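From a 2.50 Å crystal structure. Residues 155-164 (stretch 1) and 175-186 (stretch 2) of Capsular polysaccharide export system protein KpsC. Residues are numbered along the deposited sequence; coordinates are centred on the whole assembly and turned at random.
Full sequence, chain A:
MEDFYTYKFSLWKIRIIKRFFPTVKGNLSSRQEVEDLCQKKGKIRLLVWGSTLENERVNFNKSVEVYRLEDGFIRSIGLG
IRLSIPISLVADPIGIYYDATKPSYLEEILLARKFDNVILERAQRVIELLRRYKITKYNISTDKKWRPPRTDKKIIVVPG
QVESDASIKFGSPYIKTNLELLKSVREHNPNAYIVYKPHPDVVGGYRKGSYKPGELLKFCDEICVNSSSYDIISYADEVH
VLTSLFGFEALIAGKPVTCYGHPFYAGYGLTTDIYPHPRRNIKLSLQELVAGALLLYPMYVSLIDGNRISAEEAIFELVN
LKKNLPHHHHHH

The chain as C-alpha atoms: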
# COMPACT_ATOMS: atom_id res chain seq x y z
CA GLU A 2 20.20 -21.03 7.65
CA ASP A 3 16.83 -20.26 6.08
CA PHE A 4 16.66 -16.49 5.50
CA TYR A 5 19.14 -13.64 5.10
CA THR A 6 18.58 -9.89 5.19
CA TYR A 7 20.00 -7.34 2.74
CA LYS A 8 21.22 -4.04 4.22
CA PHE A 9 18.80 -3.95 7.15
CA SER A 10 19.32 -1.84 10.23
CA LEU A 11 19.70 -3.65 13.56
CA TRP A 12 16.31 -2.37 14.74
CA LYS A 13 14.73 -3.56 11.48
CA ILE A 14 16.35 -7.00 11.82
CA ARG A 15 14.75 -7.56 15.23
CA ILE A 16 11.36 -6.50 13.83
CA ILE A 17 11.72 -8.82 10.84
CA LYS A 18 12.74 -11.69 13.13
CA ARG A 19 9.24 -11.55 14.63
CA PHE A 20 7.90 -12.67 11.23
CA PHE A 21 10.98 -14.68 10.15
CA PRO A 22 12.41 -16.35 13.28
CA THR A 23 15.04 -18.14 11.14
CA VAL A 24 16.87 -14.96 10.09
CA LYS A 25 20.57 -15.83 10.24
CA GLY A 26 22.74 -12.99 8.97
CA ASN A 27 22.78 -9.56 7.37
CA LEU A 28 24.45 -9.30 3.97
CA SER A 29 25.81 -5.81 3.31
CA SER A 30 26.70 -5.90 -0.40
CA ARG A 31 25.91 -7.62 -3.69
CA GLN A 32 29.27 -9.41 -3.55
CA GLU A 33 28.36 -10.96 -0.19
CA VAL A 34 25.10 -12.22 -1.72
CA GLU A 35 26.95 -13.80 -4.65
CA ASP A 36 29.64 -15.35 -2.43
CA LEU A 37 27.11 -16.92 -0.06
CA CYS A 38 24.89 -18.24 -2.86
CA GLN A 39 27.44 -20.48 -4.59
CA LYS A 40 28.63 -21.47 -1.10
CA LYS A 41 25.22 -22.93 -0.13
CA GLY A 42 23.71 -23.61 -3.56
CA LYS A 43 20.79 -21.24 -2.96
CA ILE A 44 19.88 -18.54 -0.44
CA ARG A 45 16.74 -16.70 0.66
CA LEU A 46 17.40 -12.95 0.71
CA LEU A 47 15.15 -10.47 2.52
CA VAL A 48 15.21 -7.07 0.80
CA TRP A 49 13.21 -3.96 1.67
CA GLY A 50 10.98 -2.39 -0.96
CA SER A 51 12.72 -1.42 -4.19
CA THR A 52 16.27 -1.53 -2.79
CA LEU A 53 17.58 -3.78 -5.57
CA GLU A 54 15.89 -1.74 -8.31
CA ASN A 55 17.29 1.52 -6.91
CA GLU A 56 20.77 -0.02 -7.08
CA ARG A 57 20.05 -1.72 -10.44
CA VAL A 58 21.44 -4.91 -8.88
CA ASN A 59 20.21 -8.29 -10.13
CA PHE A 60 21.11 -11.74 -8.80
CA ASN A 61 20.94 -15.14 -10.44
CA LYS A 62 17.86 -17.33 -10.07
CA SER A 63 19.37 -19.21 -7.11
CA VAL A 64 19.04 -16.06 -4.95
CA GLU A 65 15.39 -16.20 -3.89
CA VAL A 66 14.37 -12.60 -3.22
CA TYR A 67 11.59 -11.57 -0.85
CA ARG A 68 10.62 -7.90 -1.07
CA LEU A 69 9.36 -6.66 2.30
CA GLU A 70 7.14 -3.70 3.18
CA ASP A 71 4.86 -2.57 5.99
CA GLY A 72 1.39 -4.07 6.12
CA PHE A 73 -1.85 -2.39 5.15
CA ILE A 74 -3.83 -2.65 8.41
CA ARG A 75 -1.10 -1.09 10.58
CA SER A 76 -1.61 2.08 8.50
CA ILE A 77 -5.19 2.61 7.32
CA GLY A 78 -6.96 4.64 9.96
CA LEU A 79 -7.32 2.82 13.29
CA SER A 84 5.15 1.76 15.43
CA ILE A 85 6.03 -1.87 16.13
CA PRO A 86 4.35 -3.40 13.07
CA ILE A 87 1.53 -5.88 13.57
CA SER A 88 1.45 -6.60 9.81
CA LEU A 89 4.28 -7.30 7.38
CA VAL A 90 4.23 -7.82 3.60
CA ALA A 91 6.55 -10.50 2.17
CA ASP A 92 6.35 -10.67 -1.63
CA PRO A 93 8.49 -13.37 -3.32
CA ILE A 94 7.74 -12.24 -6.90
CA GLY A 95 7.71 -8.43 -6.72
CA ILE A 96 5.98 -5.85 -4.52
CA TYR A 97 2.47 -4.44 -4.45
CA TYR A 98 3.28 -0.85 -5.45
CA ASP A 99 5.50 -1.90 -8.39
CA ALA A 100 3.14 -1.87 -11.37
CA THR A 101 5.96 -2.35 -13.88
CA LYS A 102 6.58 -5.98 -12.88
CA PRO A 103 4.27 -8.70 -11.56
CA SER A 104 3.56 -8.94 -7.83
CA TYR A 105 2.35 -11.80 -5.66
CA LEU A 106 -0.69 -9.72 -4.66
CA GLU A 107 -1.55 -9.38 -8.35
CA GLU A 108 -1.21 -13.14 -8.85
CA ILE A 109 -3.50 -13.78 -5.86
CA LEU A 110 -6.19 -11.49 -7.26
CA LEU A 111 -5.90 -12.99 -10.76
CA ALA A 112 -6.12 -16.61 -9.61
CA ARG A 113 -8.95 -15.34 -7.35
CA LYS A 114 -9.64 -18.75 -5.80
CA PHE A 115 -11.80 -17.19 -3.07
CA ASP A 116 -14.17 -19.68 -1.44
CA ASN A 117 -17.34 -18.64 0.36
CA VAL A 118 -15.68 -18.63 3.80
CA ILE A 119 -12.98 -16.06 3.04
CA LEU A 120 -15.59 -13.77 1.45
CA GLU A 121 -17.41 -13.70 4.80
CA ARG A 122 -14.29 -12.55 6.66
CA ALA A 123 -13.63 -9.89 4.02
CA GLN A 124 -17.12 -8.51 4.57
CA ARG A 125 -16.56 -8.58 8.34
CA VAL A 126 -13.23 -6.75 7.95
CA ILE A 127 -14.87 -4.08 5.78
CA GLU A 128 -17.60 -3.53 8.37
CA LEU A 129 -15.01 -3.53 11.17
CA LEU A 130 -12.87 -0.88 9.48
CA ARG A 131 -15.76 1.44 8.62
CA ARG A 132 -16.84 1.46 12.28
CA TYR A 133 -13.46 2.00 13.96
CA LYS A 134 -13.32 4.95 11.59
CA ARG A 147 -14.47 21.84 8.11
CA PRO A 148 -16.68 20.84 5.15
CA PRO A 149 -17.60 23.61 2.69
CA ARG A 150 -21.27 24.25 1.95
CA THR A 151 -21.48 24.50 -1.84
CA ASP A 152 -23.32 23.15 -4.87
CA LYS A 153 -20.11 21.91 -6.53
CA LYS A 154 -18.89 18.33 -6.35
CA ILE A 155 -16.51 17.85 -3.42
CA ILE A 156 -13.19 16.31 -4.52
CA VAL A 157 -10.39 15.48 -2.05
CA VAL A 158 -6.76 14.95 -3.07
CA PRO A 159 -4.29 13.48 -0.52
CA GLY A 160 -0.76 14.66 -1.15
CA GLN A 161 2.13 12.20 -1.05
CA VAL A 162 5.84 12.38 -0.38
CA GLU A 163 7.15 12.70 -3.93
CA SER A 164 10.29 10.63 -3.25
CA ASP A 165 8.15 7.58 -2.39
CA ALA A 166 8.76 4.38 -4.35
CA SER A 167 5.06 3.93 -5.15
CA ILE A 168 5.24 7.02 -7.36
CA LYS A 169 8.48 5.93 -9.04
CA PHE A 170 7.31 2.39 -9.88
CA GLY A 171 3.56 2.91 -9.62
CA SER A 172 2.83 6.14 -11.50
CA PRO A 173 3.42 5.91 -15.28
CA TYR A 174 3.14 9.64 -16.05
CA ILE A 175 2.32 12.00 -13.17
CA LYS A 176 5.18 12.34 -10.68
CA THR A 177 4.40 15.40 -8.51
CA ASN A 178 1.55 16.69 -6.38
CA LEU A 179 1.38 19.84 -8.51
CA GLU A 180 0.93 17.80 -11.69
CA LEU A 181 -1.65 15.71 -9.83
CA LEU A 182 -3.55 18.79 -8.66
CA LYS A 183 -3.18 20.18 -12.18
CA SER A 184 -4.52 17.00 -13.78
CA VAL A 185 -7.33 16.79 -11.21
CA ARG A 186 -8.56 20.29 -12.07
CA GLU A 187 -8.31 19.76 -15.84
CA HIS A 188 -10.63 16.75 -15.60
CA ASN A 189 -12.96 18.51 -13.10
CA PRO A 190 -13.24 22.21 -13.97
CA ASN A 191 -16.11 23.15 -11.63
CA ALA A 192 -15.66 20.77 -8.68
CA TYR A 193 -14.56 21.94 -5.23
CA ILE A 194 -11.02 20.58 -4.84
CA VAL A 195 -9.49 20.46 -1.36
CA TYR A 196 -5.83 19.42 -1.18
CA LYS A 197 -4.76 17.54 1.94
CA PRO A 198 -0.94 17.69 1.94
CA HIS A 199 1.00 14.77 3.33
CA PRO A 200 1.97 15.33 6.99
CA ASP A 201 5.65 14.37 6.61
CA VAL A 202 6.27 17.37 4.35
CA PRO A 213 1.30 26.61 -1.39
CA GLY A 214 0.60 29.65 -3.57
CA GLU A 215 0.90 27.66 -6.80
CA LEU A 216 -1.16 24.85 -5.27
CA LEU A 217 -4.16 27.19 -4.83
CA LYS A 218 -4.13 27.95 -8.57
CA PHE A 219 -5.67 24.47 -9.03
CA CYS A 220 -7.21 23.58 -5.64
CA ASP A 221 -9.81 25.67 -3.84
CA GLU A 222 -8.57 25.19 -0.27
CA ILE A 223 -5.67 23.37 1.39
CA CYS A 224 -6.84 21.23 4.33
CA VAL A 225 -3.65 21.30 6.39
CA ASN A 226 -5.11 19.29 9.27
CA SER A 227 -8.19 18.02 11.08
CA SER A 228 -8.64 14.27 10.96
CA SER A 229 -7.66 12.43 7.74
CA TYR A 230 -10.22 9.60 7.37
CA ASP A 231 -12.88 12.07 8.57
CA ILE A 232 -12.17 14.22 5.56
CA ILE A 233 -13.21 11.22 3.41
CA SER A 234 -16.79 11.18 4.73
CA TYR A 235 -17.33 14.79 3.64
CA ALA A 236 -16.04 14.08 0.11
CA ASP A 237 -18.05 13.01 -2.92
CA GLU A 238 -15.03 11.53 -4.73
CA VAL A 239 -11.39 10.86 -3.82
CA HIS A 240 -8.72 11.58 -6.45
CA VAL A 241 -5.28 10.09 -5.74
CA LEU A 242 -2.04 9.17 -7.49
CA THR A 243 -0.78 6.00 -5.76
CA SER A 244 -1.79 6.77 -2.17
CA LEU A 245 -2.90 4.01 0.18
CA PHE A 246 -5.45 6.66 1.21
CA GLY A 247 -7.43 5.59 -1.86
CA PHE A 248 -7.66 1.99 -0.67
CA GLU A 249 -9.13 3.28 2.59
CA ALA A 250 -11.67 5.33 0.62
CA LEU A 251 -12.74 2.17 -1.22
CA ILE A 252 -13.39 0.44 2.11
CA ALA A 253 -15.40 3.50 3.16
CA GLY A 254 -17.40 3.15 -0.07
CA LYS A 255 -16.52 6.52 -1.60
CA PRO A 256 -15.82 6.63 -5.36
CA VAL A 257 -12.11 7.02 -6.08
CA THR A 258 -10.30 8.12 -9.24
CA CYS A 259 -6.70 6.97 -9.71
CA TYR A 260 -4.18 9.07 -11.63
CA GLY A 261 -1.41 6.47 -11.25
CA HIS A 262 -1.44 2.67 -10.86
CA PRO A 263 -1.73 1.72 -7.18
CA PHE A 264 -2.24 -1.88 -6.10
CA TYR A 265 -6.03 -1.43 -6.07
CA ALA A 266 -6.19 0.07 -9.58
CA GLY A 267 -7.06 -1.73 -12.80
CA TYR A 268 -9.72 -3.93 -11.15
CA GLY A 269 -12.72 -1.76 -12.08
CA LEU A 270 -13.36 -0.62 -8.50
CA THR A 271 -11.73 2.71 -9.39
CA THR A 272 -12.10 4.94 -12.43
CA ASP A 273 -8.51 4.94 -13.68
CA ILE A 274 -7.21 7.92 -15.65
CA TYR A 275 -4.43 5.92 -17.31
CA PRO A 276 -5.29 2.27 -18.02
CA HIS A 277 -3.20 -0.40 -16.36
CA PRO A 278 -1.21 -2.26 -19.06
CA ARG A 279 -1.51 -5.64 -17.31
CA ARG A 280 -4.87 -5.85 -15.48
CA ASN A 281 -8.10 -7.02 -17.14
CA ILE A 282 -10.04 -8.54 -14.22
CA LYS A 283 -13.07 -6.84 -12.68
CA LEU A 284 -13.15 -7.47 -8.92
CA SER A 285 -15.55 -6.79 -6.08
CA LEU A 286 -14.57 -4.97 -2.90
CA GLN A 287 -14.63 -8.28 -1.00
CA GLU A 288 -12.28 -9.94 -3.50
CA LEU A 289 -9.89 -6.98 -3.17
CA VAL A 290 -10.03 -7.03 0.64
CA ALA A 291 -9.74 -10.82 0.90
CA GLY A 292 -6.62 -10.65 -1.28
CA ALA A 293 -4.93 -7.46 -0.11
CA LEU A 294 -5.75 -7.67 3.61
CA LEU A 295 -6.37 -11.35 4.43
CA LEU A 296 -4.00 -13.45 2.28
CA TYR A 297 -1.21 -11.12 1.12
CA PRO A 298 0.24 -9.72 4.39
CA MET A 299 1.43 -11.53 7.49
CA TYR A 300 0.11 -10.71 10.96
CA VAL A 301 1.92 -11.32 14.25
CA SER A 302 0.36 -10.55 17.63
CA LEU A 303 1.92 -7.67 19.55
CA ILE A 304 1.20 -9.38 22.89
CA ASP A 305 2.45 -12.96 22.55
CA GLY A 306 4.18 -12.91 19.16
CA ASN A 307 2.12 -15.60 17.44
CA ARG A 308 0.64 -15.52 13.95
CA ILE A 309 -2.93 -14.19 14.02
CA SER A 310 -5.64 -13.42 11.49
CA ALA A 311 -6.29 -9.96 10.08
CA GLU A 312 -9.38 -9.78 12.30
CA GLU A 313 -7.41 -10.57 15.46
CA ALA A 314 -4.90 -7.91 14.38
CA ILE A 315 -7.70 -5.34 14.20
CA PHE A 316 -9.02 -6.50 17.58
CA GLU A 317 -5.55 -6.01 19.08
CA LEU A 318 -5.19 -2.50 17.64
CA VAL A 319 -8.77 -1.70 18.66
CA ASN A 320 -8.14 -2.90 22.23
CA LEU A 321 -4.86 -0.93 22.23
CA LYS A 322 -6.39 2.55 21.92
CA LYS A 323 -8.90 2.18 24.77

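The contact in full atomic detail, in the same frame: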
# COMPACT_ATOMS: atom_id res chain seq x y z
N ILE A 155 -17.64 17.80 -4.35
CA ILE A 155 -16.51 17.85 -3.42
C ILE A 155 -15.50 16.78 -3.82
O ILE A 155 -15.81 15.58 -3.80
CB ILE A 155 -16.98 17.64 -1.96
CG1 ILE A 155 -18.05 18.68 -1.60
CG2 ILE A 155 -15.81 17.75 -1.00
CD1 ILE A 155 -17.55 20.10 -1.60
N ILE A 156 -14.30 17.21 -4.18
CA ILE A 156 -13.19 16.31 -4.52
C ILE A 156 -12.07 16.53 -3.51
O ILE A 156 -11.73 17.68 -3.19
CB ILE A 156 -12.70 16.54 -5.96
CG1 ILE A 156 -13.75 16.09 -6.98
CG2 ILE A 156 -11.40 15.79 -6.21
CD1 ILE A 156 -13.27 16.13 -8.42
N VAL A 157 -11.51 15.44 -2.99
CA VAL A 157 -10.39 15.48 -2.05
C VAL A 157 -9.18 14.83 -2.71
O VAL A 157 -9.30 13.81 -3.40
CB VAL A 157 -10.73 14.77 -0.72
CG1 VAL A 157 -11.00 13.28 -0.94
CG2 VAL A 157 -9.62 14.97 0.31
N VAL A 158 -8.02 15.44 -2.51
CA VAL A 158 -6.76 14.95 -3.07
C VAL A 158 -5.73 14.84 -1.95
O VAL A 158 -5.28 15.87 -1.42
CB VAL A 158 -6.25 15.86 -4.20
CG1 VAL A 158 -4.86 15.44 -4.64
CG2 VAL A 158 -7.21 15.83 -5.38
N PRO A 159 -5.33 13.63 -1.55
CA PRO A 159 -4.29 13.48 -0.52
C PRO A 159 -2.91 13.59 -1.15
O PRO A 159 -2.57 12.82 -2.05
CB PRO A 159 -4.56 12.08 0.05
CG PRO A 159 -5.16 11.34 -1.10
CD PRO A 159 -5.94 12.34 -1.92
N GLY A 160 -2.12 14.54 -0.68
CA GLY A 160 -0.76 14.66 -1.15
C GLY A 160 0.12 13.53 -0.64
O GLY A 160 -0.13 12.94 0.41
N GLN A 161 1.17 13.24 -1.40
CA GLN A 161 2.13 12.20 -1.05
C GLN A 161 3.52 12.81 -0.95
O GLN A 161 3.78 13.91 -1.43
CB GLN A 161 2.14 11.07 -2.08
CG GLN A 161 0.82 10.33 -2.24
CD GLN A 161 0.91 9.22 -3.27
OE1 GLN A 161 -0.01 9.01 -4.07
NE2 GLN A 161 2.02 8.49 -3.25
N VAL A 162 4.42 12.06 -0.33
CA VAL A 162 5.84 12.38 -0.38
C VAL A 162 6.35 11.97 -1.76
O VAL A 162 6.28 10.79 -2.13
CB VAL A 162 6.62 11.68 0.74
CG1 VAL A 162 7.96 12.37 0.97
CG2 VAL A 162 5.79 11.66 2.01
N GLU A 163 6.85 12.94 -2.52
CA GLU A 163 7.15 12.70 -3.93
C GLU A 163 8.31 11.73 -4.13
O GLU A 163 8.40 11.11 -5.20
CB GLU A 163 7.44 14.02 -4.64
CG GLU A 163 6.22 14.91 -4.75
CD GLU A 163 6.53 16.28 -5.32
OE1 GLU A 163 7.73 16.63 -5.42
OE2 GLU A 163 5.58 17.00 -5.68
N SER A 164 9.18 11.56 -3.14
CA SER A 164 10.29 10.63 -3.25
C SER A 164 9.89 9.19 -2.93
O SER A 164 10.76 8.32 -2.85
CB SER A 164 11.43 11.06 -2.32
OG SER A 164 11.00 11.09 -0.97
N ILE A 175 2.32 10.92 -14.14
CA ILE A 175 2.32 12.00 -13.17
C ILE A 175 3.28 11.65 -12.04
O ILE A 175 3.24 10.54 -11.49
CB ILE A 175 0.91 12.26 -12.63
CG1 ILE A 175 -0.04 12.62 -13.79
CG2 ILE A 175 0.91 13.37 -11.59
CD1 ILE A 175 -1.48 12.79 -13.36
N LYS A 176 4.16 12.59 -11.69
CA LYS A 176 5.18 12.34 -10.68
C LYS A 176 5.19 13.33 -9.52
O LYS A 176 5.93 13.11 -8.56
CB LYS A 176 6.58 12.34 -11.31
CG LYS A 176 7.11 10.95 -11.65
CD LYS A 176 6.30 10.31 -12.76
CE LYS A 176 6.82 8.92 -13.09
NZ LYS A 176 6.68 7.99 -11.94
N THR A 177 4.40 14.40 -9.57
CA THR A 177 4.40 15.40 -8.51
C THR A 177 2.98 15.67 -8.05
O THR A 177 2.01 15.33 -8.73
CB THR A 177 5.05 16.72 -8.97
OG1 THR A 177 4.32 17.25 -10.08
CG2 THR A 177 6.50 16.49 -9.38
N ASN A 178 2.87 16.28 -6.87
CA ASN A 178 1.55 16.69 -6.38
C ASN A 178 0.98 17.81 -7.23
O ASN A 178 -0.23 17.87 -7.47
CB ASN A 178 1.64 17.12 -4.91
CG ASN A 178 2.20 16.03 -4.01
OD1 ASN A 178 1.55 15.01 -3.77
ND2 ASN A 178 3.40 16.26 -3.49
N LEU A 179 1.84 18.72 -7.69
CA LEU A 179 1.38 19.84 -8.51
C LEU A 179 0.80 19.35 -9.83
O LEU A 179 -0.26 19.82 -10.26
CB LEU A 179 2.52 20.82 -8.75
CG LEU A 179 3.19 21.45 -7.53
CD1 LEU A 179 4.31 20.56 -6.97
CD2 LEU A 179 3.72 22.84 -7.86
N GLU A 180 1.48 18.40 -10.48
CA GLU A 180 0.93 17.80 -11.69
C GLU A 180 -0.34 17.01 -11.39
O GLU A 180 -1.25 16.98 -12.22
CB GLU A 180 1.98 16.90 -12.35
CG GLU A 180 3.08 17.66 -13.08
CD GLU A 180 2.54 18.52 -14.21
OE1 GLU A 180 2.79 19.74 -14.21
OE2 GLU A 180 1.84 17.96 -15.09
N LEU A 181 -0.41 16.37 -10.22
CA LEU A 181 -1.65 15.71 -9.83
C LEU A 181 -2.77 16.72 -9.66
O LEU A 181 -3.84 16.58 -10.27
CB LEU A 181 -1.43 14.92 -8.54
CG LEU A 181 -2.69 14.28 -7.95
CD1 LEU A 181 -3.35 13.35 -8.95
CD2 LEU A 181 -2.37 13.55 -6.65
N LEU A 182 -2.54 17.75 -8.85
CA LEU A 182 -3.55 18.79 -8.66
C LEU A 182 -3.90 19.47 -9.98
O LEU A 182 -5.07 19.81 -10.21
CB LEU A 182 -3.07 19.81 -7.63
CG LEU A 182 -3.11 19.34 -6.18
CD1 LEU A 182 -2.54 20.40 -5.25
CD2 LEU A 182 -4.53 18.98 -5.79
N LYS A 183 -2.91 19.67 -10.84
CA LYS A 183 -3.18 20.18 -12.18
C LYS A 183 -4.11 19.24 -12.94
O LYS A 183 -5.17 19.64 -13.41
CB LYS A 183 -1.87 20.38 -12.94
CG LYS A 183 -1.22 21.73 -12.72
CD LYS A 183 0.10 21.84 -13.48
CE LYS A 183 -0.07 21.43 -14.94
NZ LYS A 183 -1.11 22.25 -15.64
N SER A 184 -3.72 17.97 -13.04
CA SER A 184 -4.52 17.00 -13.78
C SER A 184 -5.90 16.82 -13.17
O SER A 184 -6.87 16.57 -13.90
CB SER A 184 -3.79 15.65 -13.84
OG SER A 184 -4.56 14.69 -14.53
N VAL A 185 -6.02 16.92 -11.84
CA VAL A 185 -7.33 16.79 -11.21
C VAL A 185 -8.25 17.93 -11.64
O VAL A 185 -9.43 17.71 -11.95
CB VAL A 185 -7.19 16.74 -9.68
CG1 VAL A 185 -8.55 16.89 -9.01
CG2 VAL A 185 -6.54 15.43 -9.24
N ARG A 186 -7.72 19.15 -11.69
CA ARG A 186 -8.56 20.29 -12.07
C ARG A 186 -8.93 20.24 -13.55
O ARG A 186 -10.06 20.59 -13.91
CB ARG A 186 -7.85 21.60 -11.74
CG ARG A 186 -8.61 22.83 -12.22
CD ARG A 186 -8.72 23.91 -11.16
NE ARG A 186 -9.48 23.48 -9.99
CZ ARG A 186 -10.81 23.48 -9.91
NH1 ARG A 186 -11.54 23.88 -10.94
NH2 ARG A 186 -11.41 23.08 -8.80

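A β-strand packs nearly antiparallel against a helix through a small aliphatic core, and the loop after the strand is fastened by hydrogen bonds to the first turn of that helix. The axes of strand 155-159 and helix 178-186 approach to 10.0 Å at 165° between their N-to-C directions, and the whole contact buries 437 Å² summed over both sides.

Strand alternation selects the apolar half: I156 and V158 direct their CA-to-CB bonds toward the helix, whereas V157 and P159 point away. V158, in the t rotamer, is central. V158 CG1 lies 3.7 Å from both L181 CD2 and L182 CD2, while V158 CG2 meets V185 CG2 at 3.9 Å and also lies 4.2 Å from L182 CD2, so L182 borders both methyls; a compact side chain with two methyls fits among the three helix residues. L182 leaves its backbone sideways, but its end comes nearer and reaches V158. Further along, I156 CG2 touches V185 CG1 at 4.1 Å. All five of these side chains are buried, as befits groups without polar atoms.

Beyond the strand, N178 takes over. Its amide pairs with the backbone of Q161 in both directions: Q161 N donates to N178 OD1 (3.0 Å, 171°), and N178 ND2 donates to Q161 O (3.1 Å, 155°). An amide side chain suits this place because it offers both a donor and an acceptor. G160 CA approaches N178 OD1 to 3.5 Å; an ideal CB on that glycine would lie at 3.6 Å from the same oxygen.

E163, extended at chi2 (174°), carries its carboxylate to the helix start, where OE2 accepts from N178 N (3.0 Å, 164°). T177 occupies the N-cap: its OG1, with chi1 at 60°, accepts from E180 N at 3.1 Å. E163 and T177 therefore satisfy different backbone NH groups of the first turn.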